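Long-range contacts in acinetobacter secreted protease CpaA (Acinetobacter nosocomialis M2, PDB 6O38), which is a secreted protease, probably zinc-dependent, that is exported through the type II secretion system and binds its own chaperone, CpaB: residues A93-V98 with A114-V119; G139-V144 with W174-S179; N158-S163 with S179-W184. All coordinates share one frame; numbering follows the deposited sequence.

Contact 1 (A93-V98 with A114-V119); sequences AQLATV and ATMQKV
T97 and V98 run in parallel register with K118 and V119: the axes of strands 96-98 and 116-119 approach to 4.7 Å, with 36° between their N-to-C directions. This parallel β-pairing of strand 90-98 with strand 116-121 is consistent with joining two successive StcE-like β-sandwich units. K118 carries it with both of its backbone polar groups, its N donating to A96 O at 2.8 Å and its O accepting from V98 N at 2.9 Å. Two bonds from one residue to the neighbours of T97 identify T97 and K118 as the bridged pair, and T97 CA adds a C-H...O contact to K118 O.

Ahead of the bridged residues, L95 reaches across toward selenomethionine M116. The two side chains cross obliquely, and the two methyl branches of L95 both touch the middle of the other chain: M116 CG lies 3.7 Å from L95 CD2 and 3.8 Å from L95 CD1, with M116 SE next to the same methyls. L95 also meets Q143 of strand 141-146. T97 and K118 lie side by side, pointing the same way, and T97 OG1 passes K118 CE at 3.9 Å. That hydroxyl bonds within its own segment to L95 O, approaching from 40° above the carbonyl plane.

The other face carries Q117, whose OE1 accepts from T112 N, just before the segment, and whose NE2 gives a weak bond to A114 O. V98 and V119 follow on this face, both touching I109. V98 chi1 of 62° sets CG1 between the backbone N and the carbonyl carbon, where it meets V119 CG2 at 3.8 Å.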
ATOM      1  N   ALA A  93      25.561 -13.680   1.126  1.00 70.74           N
ATOM      2  CA  ALA A  93      24.946 -14.786   1.845  1.00 70.59           C
ATOM      3  C   ALA A  93      25.414 -16.124   1.288  1.00 75.25           C
ATOM      4  O   ALA A  93      25.603 -16.280   0.077  1.00 77.26           O
ATOM      5  CB  ALA A  93      23.422 -14.692   1.766  1.00 67.53           C
ATOM      6  N   GLN A  94      25.597 -17.092   2.183  1.00 72.76           N
ATOM      7  CA  GLN A  94      26.008 -18.450   1.833  1.00 73.19           C
ATOM      8  C   GLN A  94      24.835 -19.377   2.144  1.00 72.86           C
ATOM      9  O   GLN A  94      24.730 -19.921   3.244  1.00 73.56           O
ATOM     10  CB  GLN A  94      27.267 -18.857   2.597  1.00 74.89           C
ATOM     11  CG  GLN A  94      28.374 -17.812   2.579  1.00 74.94           C
ATOM     12  CD  GLN A  94      29.002 -17.648   1.208  1.00 74.84           C
ATOM     13  OE1 GLN A  94      29.142 -18.613   0.457  1.00 75.52           O
ATOM     14  NE2 GLN A  94      29.384 -16.420   0.877  1.00 73.67           N
ATOM     15  N   LEU A  95      23.951 -19.552   1.167  1.00 71.60           N
ATOM     16  CA  LEU A  95      22.736 -20.331   1.358  1.00 70.56           C
ATOM     17  C   LEU A  95      22.956 -21.796   0.998  1.00 71.15           C
ATOM     18  O   LEU A  95      23.818 -22.134   0.182  1.00 73.00           O
ATOM     19  CB  LEU A  95      21.596 -19.760   0.514  1.00 68.82           C
ATOM     20  CG  LEU A  95      21.221 -18.301   0.778  1.00 68.07           C
ATOM     21  CD1 LEU A  95      20.131 -17.844  -0.178  1.00 67.17           C
ATOM     22  CD2 LEU A  95      20.788 -18.112   2.224  1.00 68.06           C
ATOM     23  N   ALA A  96      22.167 -22.663   1.629  1.00 70.03           N
ATOM     24  CA  ALA A  96      22.165 -24.081   1.287  1.00 70.53           C
ATOM     25  C   ALA A  96      21.720 -24.270  -0.158  1.00 68.91           C
ATOM     26  O   ALA A  96      20.601 -23.896  -0.526  1.00 67.37           O
ATOM     27  CB  ALA A  96      21.249 -24.850   2.236  1.00 71.09           C
ATOM     28  N   THR A  97      22.593 -24.849  -0.975  1.00 68.45           N
ATOM     29  CA  THR A  97      22.367 -24.979  -2.408  1.00 67.13           C
ATOM     30  C   THR A  97      22.005 -26.418  -2.755  1.00 67.75           C
ATOM     31  O   THR A  97      22.653 -27.359  -2.283  1.00 69.60           O
ATOM     32  CB  THR A  97      23.606 -24.545  -3.195  1.00 67.45           C
ATOM     33  OG1 THR A  97      23.969 -23.211  -2.817  1.00 67.23           O
ATOM     34  CG2 THR A  97      23.331 -24.583  -4.689  1.00 66.51           C
ATOM     35  N   VAL A  98      20.969 -26.580  -3.575  1.00 65.65           N
ATOM     36  CA  VAL A  98      20.577 -27.872  -4.124  1.00 66.38           C
ATOM     37  C   VAL A  98      20.413 -27.708  -5.629  1.00 64.94           C
ATOM     38  O   VAL A  98      19.952 -26.663  -6.103  1.00 63.00           O
ATOM     39  CB  VAL A  98      19.281 -28.405  -3.470  1.00 66.42           C
ATOM     40  CG1 VAL A  98      18.111 -27.466  -3.730  1.00 64.15           C
ATOM     41  CG2 VAL A  98      18.968 -29.813  -3.960  1.00 67.54           C
ATOM     42  N   ALA A 114      15.045 -26.007   6.090  1.00 70.29           N
ATOM     43  CA  ALA A 114      15.609 -24.680   6.292  1.00 69.50           C
ATOM     44  C   ALA A 114      14.688 -23.612   5.715  1.00 67.03           C
ATOM     45  O   ALA A 114      14.092 -23.790   4.648  1.00 65.55           O
ATOM     46  CB  ALA A 114      16.993 -24.588   5.649  1.00 69.66           C
ATOM     47  N   THR A 115      14.567 -22.498   6.441  1.00 69.22           N
ATOM     48  CA  THR A 115      13.689 -21.415   6.006  1.00 67.04           C
ATOM     49  C   THR A 115      14.115 -20.867   4.650  1.00 65.43           C
ATOM     50  O   THR A 115      13.268 -20.586   3.792  1.00 64.18           O
ATOM     51  CB  THR A 115      13.676 -20.302   7.058  1.00 67.31           C
ATOM     52  OG1 THR A 115      13.054 -20.783   8.256  1.00 68.90           O
ATOM     53  CG2 THR A 115      12.911 -19.087   6.550  1.00 65.24           C
HETATM   54  N   MSE A 116      15.417 -20.721   4.430  1.00 65.06           N
HETATM   55  CA  MSE A 116      15.911 -20.199   3.161  1.00 63.96           C
HETATM   56  C   MSE A 116      16.861 -21.176   2.477  1.00 64.70           C
HETATM   57  O   MSE A 116      17.813 -21.667   3.084  1.00 66.31           O
HETATM   58  CB  MSE A 116      16.605 -18.854   3.374  1.00 66.73           C
HETATM   59  CG  MSE A 116      17.136 -18.230   2.099  1.00 65.87           C
HETATM   60 SE   MSE A 116      17.406 -16.315   2.289  0.33 65.03          SE
HETATM   61  CE  MSE A 116      15.564 -15.813   2.679  1.00 63.76           C
ATOM     62  N   GLN A 117      16.587 -21.457   1.204  1.00 62.79           N
ATOM     63  CA  GLN A 117      17.395 -22.372   0.413  1.00 63.40           C
ATOM     64  C   GLN A 117      17.577 -21.792  -0.982  1.00 62.37           C
ATOM     65  O   GLN A 117      16.836 -20.902  -1.407  1.00 61.10           O
ATOM     66  CB  GLN A 117      16.751 -23.764   0.325  1.00 63.76           C
ATOM     67  CG  GLN A 117      16.446 -24.400   1.671  1.00 65.12           C
ATOM     68  CD  GLN A 117      15.818 -25.771   1.538  1.00 66.01           C
ATOM     69  OE1 GLN A 117      16.307 -26.622   0.795  1.00 66.59           O
ATOM     70  NE2 GLN A 117      14.720 -25.989   2.252  1.00 66.22           N
ATOM     71  N   LYS A 118      18.580 -22.301  -1.692  1.00 62.34           N
ATOM     72  CA  LYS A 118      18.886 -21.863  -3.046  1.00 61.61           C
ATOM     73  C   LYS A 118      18.858 -23.056  -3.989  1.00 61.82           C
ATOM     74  O   LYS A 118      19.517 -24.069  -3.735  1.00 63.03           O
ATOM     75  CB  LYS A 118      20.254 -21.178  -3.110  1.00 62.21           C
ATOM     76  CG  LYS A 118      20.681 -20.784  -4.515  1.00 61.76           C
ATOM     77  CD  LYS A 118      21.813 -19.770  -4.488  1.00 62.20           C
ATOM     78  CE  LYS A 118      23.053 -20.307  -5.186  1.00 63.23           C
ATOM     79  NZ  LYS A 118      23.802 -19.234  -5.895  1.00 63.37           N
ATOM     80  N   VAL A 119      18.096 -22.935  -5.072  1.00 60.71           N
ATOM     81  CA  VAL A 119      18.102 -23.914  -6.154  1.00 60.96           C
ATOM     82  C   VAL A 119      18.902 -23.318  -7.303  1.00 61.29           C
ATOM     83  O   VAL A 119      18.501 -22.308  -7.893  1.00 60.79           O
ATOM     84  CB  VAL A 119      16.676 -24.280  -6.595  1.00 60.16           C
ATOM     85  CG1 VAL A 119      16.717 -25.202  -7.803  1.00 60.32           C
ATOM     86  CG2 VAL A 119      15.925 -24.938  -5.449  1.00 60.08           C
TER

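Contact 2 (G139-V144 with W174-S179)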
ATOM      1  N   GLY A 139       6.245 -20.645   5.016  1.00 58.42           N
ATOM      2  CA  GLY A 139       7.218 -19.575   5.034  1.00 57.95           C
ATOM      3  C   GLY A 139       8.542 -19.905   4.383  1.00 58.12           C
ATOM      4  O   GLY A 139       9.410 -19.025   4.307  1.00 57.75           O
ATOM      5  N   THR A 140       8.730 -21.141   3.925  1.00 57.83           N
ATOM      6  CA  THR A 140       9.969 -21.523   3.260  1.00 58.09           C
ATOM      7  C   THR A 140      10.208 -20.659   2.029  1.00 56.06           C
ATOM      8  O   THR A 140       9.354 -20.562   1.145  1.00 54.62           O
ATOM      9  CB  THR A 140       9.927 -22.998   2.864  1.00 59.12           C
ATOM     10  OG1 THR A 140       9.700 -23.803   4.028  1.00 61.12           O
ATOM     11  CG2 THR A 140      11.238 -23.413   2.214  1.00 59.58           C
ATOM     12  N   THR A 141      11.376 -20.028   1.981  1.00 57.87           N
ATOM     13  CA  THR A 141      11.757 -19.147   0.887  1.00 56.83           C
ATOM     14  C   THR A 141      12.872 -19.809   0.090  1.00 57.36           C
ATOM     15  O   THR A 141      13.843 -20.306   0.669  1.00 58.57           O
ATOM     16  CB  THR A 141      12.214 -17.783   1.409  1.00 56.58           C
ATOM     17  OG1 THR A 141      11.158 -17.186   2.172  1.00 56.16           O
ATOM     18  CG2 THR A 141      12.576 -16.863   0.254  1.00 55.54           C
ATOM     19  N   VAL A 142      12.726 -19.825  -1.232  1.00 55.67           N
ATOM     20  CA  VAL A 142      13.687 -20.462  -2.121  1.00 56.15           C
ATOM     21  C   VAL A 142      14.108 -19.465  -3.191  1.00 55.85           C
ATOM     22  O   VAL A 142      13.271 -18.746  -3.747  1.00 55.10           O
ATOM     23  CB  VAL A 142      13.097 -21.735  -2.765  1.00 56.27           C
ATOM     24  CG1 VAL A 142      14.047 -22.305  -3.804  1.00 56.84           C
ATOM     25  CG2 VAL A 142      12.786 -22.771  -1.700  1.00 57.19           C
ATOM     26  N   GLN A 143      15.407 -19.425  -3.475  1.00 56.09           N
ATOM     27  CA  GLN A 143      15.950 -18.625  -4.565  1.00 56.03           C
ATOM     28  C   GLN A 143      16.314 -19.556  -5.713  1.00 56.56           C
ATOM     29  O   GLN A 143      17.182 -20.423  -5.562  1.00 57.36           O
ATOM     30  CB  GLN A 143      17.173 -17.828  -4.112  1.00 56.40           C
ATOM     31  CG  GLN A 143      17.977 -17.240  -5.262  1.00 56.63           C
ATOM     32  CD  GLN A 143      19.275 -16.600  -4.808  1.00 57.14           C
ATOM     33  OE1 GLN A 143      19.982 -17.139  -3.958  1.00 57.79           O
ATOM     34  NE2 GLN A 143      19.593 -15.442  -5.376  1.00 56.86           N
ATOM     35  N   VAL A 144      15.651 -19.381  -6.850  1.00 55.42           N
ATOM     36  CA  VAL A 144      15.905 -20.183  -8.040  1.00 55.86           C
ATOM     37  C   VAL A 144      16.774 -19.362  -8.981  1.00 55.88           C
ATOM     38  O   VAL A 144      16.364 -18.291  -9.445  1.00 55.06           O
ATOM     39  CB  VAL A 144      14.595 -20.613  -8.719  1.00 55.25           C
ATOM     40  CG1 VAL A 144      14.878 -21.606  -9.834  1.00 55.81           C
ATOM     41  CG2 VAL A 144      13.641 -21.212  -7.696  1.00 55.17           C
ATOM     42  N   TRP A 174      12.680 -15.565  -6.607  1.00 53.36           N
ATOM     43  CA  TRP A 174      12.501 -15.889  -5.199  1.00 53.30           C
ATOM     44  C   TRP A 174      11.041 -16.242  -4.946  1.00 52.72           C
ATOM     45  O   TRP A 174      10.142 -15.471  -5.302  1.00 51.99           O
ATOM     46  CB  TRP A 174      12.925 -14.722  -4.302  1.00 52.99           C
ATOM     47  CG  TRP A 174      14.403 -14.460  -4.290  1.00 53.62           C
ATOM     48  CD1 TRP A 174      15.153 -13.938  -5.303  1.00 53.85           C
ATOM     49  CD2 TRP A 174      15.307 -14.694  -3.202  1.00 54.17           C
ATOM     50  NE1 TRP A 174      16.469 -13.839  -4.917  1.00 54.51           N
ATOM     51  CE2 TRP A 174      16.590 -14.296  -3.631  1.00 54.65           C
ATOM     52  CE3 TRP A 174      15.158 -15.204  -1.908  1.00 54.39           C
ATOM     53  CZ2 TRP A 174      17.714 -14.391  -2.813  1.00 55.30           C
ATOM     54  CZ3 TRP A 174      16.276 -15.298  -1.097  1.00 55.15           C
ATOM     55  CH2 TRP A 174      17.537 -14.895  -1.553  1.00 55.56           C
ATOM     56  N   PHE A 175      10.810 -17.399  -4.330  1.00 51.01           N
ATOM     57  CA  PHE A 175       9.472 -17.871  -4.010  1.00 50.85           C
ATOM     58  C   PHE A 175       9.352 -18.123  -2.514  1.00 51.64           C
ATOM     59  O   PHE A 175      10.317 -18.524  -1.858  1.00 52.68           O
ATOM     60  CB  PHE A 175       9.129 -19.166  -4.761  1.00 51.32           C
ATOM     61  CG  PHE A 175       9.063 -19.009  -6.252  1.00 50.61           C
ATOM     62  CD1 PHE A 175       7.890 -18.603  -6.867  1.00 49.59           C
ATOM     63  CD2 PHE A 175      10.167 -19.287  -7.040  1.00 51.07           C
ATOM     64  CE1 PHE A 175       7.825 -18.465  -8.239  1.00 49.05           C
ATOM     65  CE2 PHE A 175      10.107 -19.153  -8.413  1.00 50.53           C
ATOM     66  CZ  PHE A 175       8.935 -18.741  -9.012  1.00 49.55           C
ATOM     67  N   LYS A 176       8.155 -17.891  -1.981  1.00 52.30           N
ATOM     68  CA  LYS A 176       7.824 -18.249  -0.610  1.00 52.59           C
ATOM     69  C   LYS A 176       6.551 -19.080  -0.622  1.00 52.55           C
ATOM     70  O   LYS A 176       5.576 -18.718  -1.286  1.00 51.96           O
ATOM     71  CB  LYS A 176       7.648 -17.007   0.272  1.00 52.14           C
ATOM     72  CG  LYS A 176       7.460 -17.322   1.749  1.00 52.98           C
ATOM     73  CD  LYS A 176       7.745 -16.110   2.622  1.00 52.93           C
ATOM     74  CE  LYS A 176       6.678 -15.040   2.459  1.00 51.74           C
ATOM     75  NZ  LYS A 176       6.838 -13.944   3.455  1.00 51.81           N
ATOM     76  N   TYR A 177       6.565 -20.191   0.111  1.00 54.19           N
ATOM     77  CA  TYR A 177       5.446 -21.124   0.124  1.00 54.56           C
ATOM     78  C   TYR A 177       4.421 -20.706   1.171  1.00 54.74           C
ATOM     79  O   TYR A 177       4.769 -20.471   2.333  1.00 55.65           O
ATOM     80  CB  TYR A 177       5.937 -22.545   0.398  1.00 56.14           C
ATOM     81  CG  TYR A 177       4.864 -23.601   0.266  1.00 56.60           C
ATOM     82  CD1 TYR A 177       4.479 -24.073  -0.983  1.00 55.94           C
ATOM     83  CD2 TYR A 177       4.238 -24.130   1.387  1.00 57.81           C
ATOM     84  CE1 TYR A 177       3.499 -25.040  -1.111  1.00 56.45           C
ATOM     85  CE2 TYR A 177       3.257 -25.097   1.270  1.00 58.33           C
ATOM     86  CZ  TYR A 177       2.892 -25.548   0.018  1.00 57.65           C
ATOM     87  OH  TYR A 177       1.916 -26.511  -0.105  1.00 58.26           O
ATOM     88  N   TYR A 178       3.161 -20.615   0.753  1.00 54.09           N
ATOM     89  CA  TYR A 178       2.046 -20.293   1.637  1.00 54.30           C
ATOM     90  C   TYR A 178       1.185 -21.541   1.786  1.00 55.16           C
ATOM     91  O   TYR A 178       0.521 -21.959   0.831  1.00 54.63           O
ATOM     92  CB  TYR A 178       1.227 -19.126   1.087  1.00 53.06           C
ATOM     93  CG  TYR A 178       1.890 -17.774   1.224  1.00 52.55           C
ATOM     94  CD1 TYR A 178       3.006 -17.444   0.466  1.00 52.33           C
ATOM     95  CD2 TYR A 178       1.389 -16.821   2.102  1.00 52.30           C
ATOM     96  CE1 TYR A 178       3.611 -16.207   0.585  1.00 51.88           C
ATOM     97  CE2 TYR A 178       1.988 -15.582   2.227  1.00 51.76           C
ATOM     98  CZ  TYR A 178       3.097 -15.280   1.467  1.00 51.54           C
ATOM     99  OH  TYR A 178       3.697 -14.046   1.587  1.00 51.00           O
ATOM    100  N   SER A 179       1.197 -22.136   2.982  1.00 55.38           N
ATOM    101  CA  SER A 179       0.403 -23.338   3.209  1.00 56.49           C
ATOM    102  C   SER A 179      -1.091 -23.037   3.189  1.00 56.00           C
ATOM    103  O   SER A 179      -1.897 -23.931   2.906  1.00 56.47           O
ATOM    104  CB  SER A 179       0.797 -23.991   4.535  1.00 58.38           C
ATOM    105  OG  SER A 179       0.833 -23.040   5.583  1.00 58.57           O
TER
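V142 and F175 form the antiparallel hydrogen-bonded pair at the middle of this β-ladder, V142 N reaching F175 O at 2.8 Å and F175 N returning to V142 O at 2.9 Å. Non-hydrogen-bonded pairs flank it, T141 with K176 and Q143 with W174. The ladder, formed by strands 141-146 and 172-178, lies within a StcE-like β-sandwich unit. Before strand 141-144 the pairing is extended by two backbone bonds, Y177 N to T140 O and G139 N to Y177 O.

Q143 lies across the indole of W174. Its CB sits over the centre of the six-membered ring, 3.6 Å from the centroid and 10° off the normal, a CH-pi contact. With chi1 at 166°, CG is anti to the backbone N and stays on the indole, 3.6 Å from W174 CE2. The chain continues extended: CD comes to 3.4 Å from W174 CZ2, OE1 is nearest to that same carbon, and NE2 lies near both CZ2 and NE1. The terminal amide is tilted 38° from the ring plane. At the ring's edge, in its plane, T141 CG2 meets W174 CE3 at 3.8 Å.

V144 CG2 meets the edge of the F175 ring at CD2, 4.0 Å away, while F165 packs edge-to-face with that ring.

The polar tips find a common partner: E172 OE2 accepts a hydrogen bond from W174 NE1 and a weak one from Q143 NE2. A carboxylate, if ionised, would be expected to strengthen its bonds to these two N-H groups.

Contact 3 (N158-S163 with S179-W184)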
ATOM      1  N   ASN A 158       2.244 -26.011  -8.824  1.00 51.85           N
ATOM      2  CA  ASN A 158       2.131 -25.491  -7.468  1.00 52.00           C
ATOM      3  C   ASN A 158       2.556 -24.030  -7.363  1.00 51.29           C
ATOM      4  O   ASN A 158       2.851 -23.555  -6.261  1.00 51.60           O
ATOM      5  CB  ASN A 158       2.945 -26.353  -6.501  1.00 53.11           C
ATOM      6  CG  ASN A 158       4.404 -26.473  -6.904  1.00 53.48           C
ATOM      7  OD1 ASN A 158       4.844 -25.875  -7.885  1.00 52.91           O
ATOM      8  ND2 ASN A 158       5.162 -27.253  -6.142  1.00 54.61           N
ATOM      9  N   LEU A 159       2.594 -23.313  -8.480  1.00 49.80           N
ATOM     10  CA  LEU A 159       2.861 -21.884  -8.468  1.00 49.42           C
ATOM     11  C   LEU A 159       1.549 -21.111  -8.438  1.00 48.81           C
ATOM     12  O   LEU A 159       0.525 -21.568  -8.953  1.00 48.50           O
ATOM     13  CB  LEU A 159       3.689 -21.476  -9.688  1.00 49.14           C
ATOM     14  CG  LEU A 159       5.001 -22.240  -9.880  1.00 49.84           C
ATOM     15  CD1 LEU A 159       5.780 -21.691 -11.064  1.00 49.66           C
ATOM     16  CD2 LEU A 159       5.844 -22.194  -8.614  1.00 50.58           C
ATOM     17  N   LEU A 160       1.586 -19.933  -7.807  1.00 46.35           N
ATOM     18  CA  LEU A 160       0.377 -19.125  -7.671  1.00 45.68           C
ATOM     19  C   LEU A 160      -0.226 -18.793  -9.031  1.00 44.89           C
ATOM     20  O   LEU A 160      -1.444 -18.881  -9.218  1.00 44.61           O
ATOM     21  CB  LEU A 160       0.685 -17.846  -6.893  1.00 45.38           C
ATOM     22  CG  LEU A 160      -0.492 -16.893  -6.679  1.00 44.75           C
ATOM     23  CD1 LEU A 160      -1.513 -17.503  -5.732  1.00 45.23           C
ATOM     24  CD2 LEU A 160      -0.006 -15.549  -6.161  1.00 44.44           C
ATOM     25  N   PHE A 161       0.612 -18.413  -9.994  1.00 44.62           N
ATOM     26  CA  PHE A 161       0.173 -18.140 -11.351  1.00 43.77           C
ATOM     27  C   PHE A 161       1.124 -18.795 -12.343  1.00 43.82           C
ATOM     28  O   PHE A 161       2.335 -18.853 -12.099  1.00 44.43           O
ATOM     29  CB  PHE A 161       0.102 -16.629 -11.621  1.00 43.12           C
ATOM     30  CG  PHE A 161      -1.021 -15.937 -10.904  1.00 43.03           C
ATOM     31  CD1 PHE A 161      -2.326 -16.060 -11.354  1.00 42.64           C
ATOM     32  CD2 PHE A 161      -0.772 -15.157  -9.788  1.00 43.42           C
ATOM     33  CE1 PHE A 161      -3.363 -15.422 -10.698  1.00 42.73           C
ATOM     34  CE2 PHE A 161      -1.806 -14.516  -9.128  1.00 43.43           C
ATOM     35  CZ  PHE A 161      -3.102 -14.650  -9.584  1.00 43.12           C
ATOM     36  N   PRO A 162       0.611 -19.296 -13.467  1.00 44.64           N
ATOM     37  CA  PRO A 162       1.472 -19.950 -14.468  1.00 44.81           C
ATOM     38  C   PRO A 162       2.196 -18.946 -15.362  1.00 44.47           C
ATOM     39  O   PRO A 162       1.993 -18.889 -16.578  1.00 43.98           O
ATOM     40  CB  PRO A 162       0.470 -20.815 -15.243  1.00 44.35           C
ATOM     41  CG  PRO A 162      -0.804 -20.046 -15.175  1.00 43.68           C
ATOM     42  CD  PRO A 162      -0.815 -19.350 -13.838  1.00 44.04           C
ATOM     43  N   SER A 163       3.059 -18.137 -14.751  1.00 43.78           N
ATOM     44  CA  SER A 163       3.795 -17.122 -15.484  1.00 43.51           C
ATOM     45  C   SER A 163       4.954 -17.755 -16.255  1.00 44.17           C
ATOM     46  O   SER A 163       5.195 -18.964 -16.193  1.00 44.76           O
ATOM     47  CB  SER A 163       4.291 -16.035 -14.533  1.00 43.88           C
ATOM     48  OG  SER A 163       3.211 -15.443 -13.833  1.00 43.40           O
ATOM     49  N   SER A 179       1.197 -22.136   2.982  1.00 55.38           N
ATOM     50  CA  SER A 179       0.403 -23.338   3.209  1.00 56.49           C
ATOM     51  C   SER A 179      -1.091 -23.037   3.189  1.00 56.00           C
ATOM     52  O   SER A 179      -1.897 -23.931   2.906  1.00 56.47           O
ATOM     53  CB  SER A 179       0.797 -23.991   4.535  1.00 58.38           C
ATOM     54  OG  SER A 179       0.833 -23.040   5.583  1.00 58.57           O
ATOM     55  N   ALA A 180      -1.479 -21.795   3.489  1.00 56.75           N
ATOM     56  CA  ALA A 180      -2.882 -21.410   3.367  1.00 56.32           C
ATOM     57  C   ALA A 180      -3.354 -21.479   1.920  1.00 55.21           C
ATOM     58  O   ALA A 180      -4.547 -21.683   1.665  1.00 55.19           O
ATOM     59  CB  ALA A 180      -3.095 -20.006   3.931  1.00 55.80           C
ATOM     60  N   LEU A 181      -2.439 -21.310   0.964  1.00 52.98           N
ATOM     61  CA  LEU A 181      -2.755 -21.429  -0.451  1.00 52.12           C
ATOM     62  C   LEU A 181      -2.251 -22.718  -1.079  1.00 52.62           C
ATOM     63  O   LEU A 181      -2.705 -23.068  -2.173  1.00 52.27           O
ATOM     64  CB  LEU A 181      -2.163 -20.247  -1.234  1.00 51.05           C
ATOM     65  CG  LEU A 181      -2.715 -18.849  -0.958  1.00 50.33           C
ATOM     66  CD1 LEU A 181      -1.917 -17.808  -1.728  1.00 49.43           C
ATOM     67  CD2 LEU A 181      -4.186 -18.775  -1.327  1.00 50.10           C
ATOM     68  N   GLY A 182      -1.346 -23.431  -0.416  1.00 53.36           N
ATOM     69  CA  GLY A 182      -0.674 -24.561  -1.039  1.00 53.98           C
ATOM     70  C   GLY A 182       0.028 -24.190  -2.326  1.00 52.79           C
ATOM     71  O   GLY A 182       0.051 -24.985  -3.273  1.00 52.88           O
ATOM     72  N   LYS A 183       0.608 -22.992  -2.380  1.00 53.39           N
ATOM     73  CA  LYS A 183       1.212 -22.470  -3.596  1.00 52.72           C
ATOM     74  C   LYS A 183       2.506 -21.747  -3.261  1.00 52.76           C
ATOM     75  O   LYS A 183       2.618 -21.111  -2.209  1.00 52.91           O
ATOM     76  CB  LYS A 183       0.261 -21.508  -4.321  1.00 51.88           C
ATOM     77  CG  LYS A 183      -0.967 -22.167  -4.923  1.00 51.75           C
ATOM     78  CD  LYS A 183      -0.581 -23.191  -5.974  1.00 51.75           C
ATOM     79  CE  LYS A 183      -1.810 -23.831  -6.595  1.00 51.63           C
ATOM     80  NZ  LYS A 183      -2.071 -23.299  -7.960  1.00 50.94           N
ATOM     81  N   TRP A 184       3.480 -21.851  -4.161  1.00 51.32           N
ATOM     82  CA  TRP A 184       4.666 -21.008  -4.102  1.00 51.04           C
ATOM     83  C   TRP A 184       4.327 -19.644  -4.687  1.00 49.63           C
ATOM     84  O   TRP A 184       3.868 -19.549  -5.830  1.00 48.91           O
ATOM     85  CB  TRP A 184       5.823 -21.653  -4.862  1.00 51.56           C
ATOM     86  CG  TRP A 184       6.363 -22.887  -4.207  1.00 53.03           C
ATOM     87  CD1 TRP A 184       5.967 -24.173  -4.430  1.00 53.85           C
ATOM     88  CD2 TRP A 184       7.404 -22.951  -3.226  1.00 53.94           C
ATOM     89  NE1 TRP A 184       6.695 -25.034  -3.645  1.00 55.27           N
ATOM     90  CE2 TRP A 184       7.584 -24.309  -2.896  1.00 55.40           C
ATOM     91  CE3 TRP A 184       8.200 -21.992  -2.592  1.00 53.79           C
ATOM     92  CZ2 TRP A 184       8.527 -24.732  -1.962  1.00 57.07           C
ATOM     93  CZ3 TRP A 184       9.136 -22.414  -1.665  1.00 55.11           C
ATOM     94  CH2 TRP A 184       9.292 -23.772  -1.359  1.00 56.90           C
TER
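The carboxamide of N158 stands at the edge of the W184 indole, ND2 near the ring plane and 3.6 Å from W184 CD1, with amide and ring planes 70° apart. The two side chains point the same way, and each nitrogen has a carbonyl partner, N158 ND2 at L132 O and W184 NE1 at P133 O; N158 ND2 also bonds to S134 OG. Y177 packs edge-to-face with the indole, and L159 CD2 approaches obliquely, touching W184 CB at 3.8 Å.

Backbone bonds accompany this side-chain contact. W184 N donates to N158 O at 2.8 Å and L160 N to W184 O at 3.0 Å, giving a single bridge between L159 and W184. K183 folds its chain over the loop, and NZ reaches L159 O at 3.3 Å from 43° above the carbonyl plane. Farther along, the leucines L160 and L181 meet through their CD1 methyls at 4.0 Å.

Opposite Y178, G182 and K183 make a G1 β-bulge, where the chain turns from strand 172-178 into strand 183-195. The bridge thus ties the loop between strands 152-154 and 166-167 to the first residues of strand 183-195.

Overall arrangement
The three contacts follow a run of neighbouring strands in the order 90-98, 116-121, 141-146, 172-178 and 183-195. Contact 1 comes wholly earlier in the chain than contact 2; their centres are 11 Å apart and strands 116-121 and 141-146 join them directly, with T115 O 2.7 Å from T141 N, a probable hydrogen bond. Contacts 2 and 3 lie 10 Å apart between centres, share S179 and alternate along the chain, with a probable hydrogen bond between Y178 N and K183 O. Contacts 1 and 3, 20 Å apart between centres, do not touch. Contacts 2 and 3 lie in one StcE-like β-sandwich unit, which contact 1 appears to join to the preceding one, in a part of the chain distinct from the zinc-binding protease region.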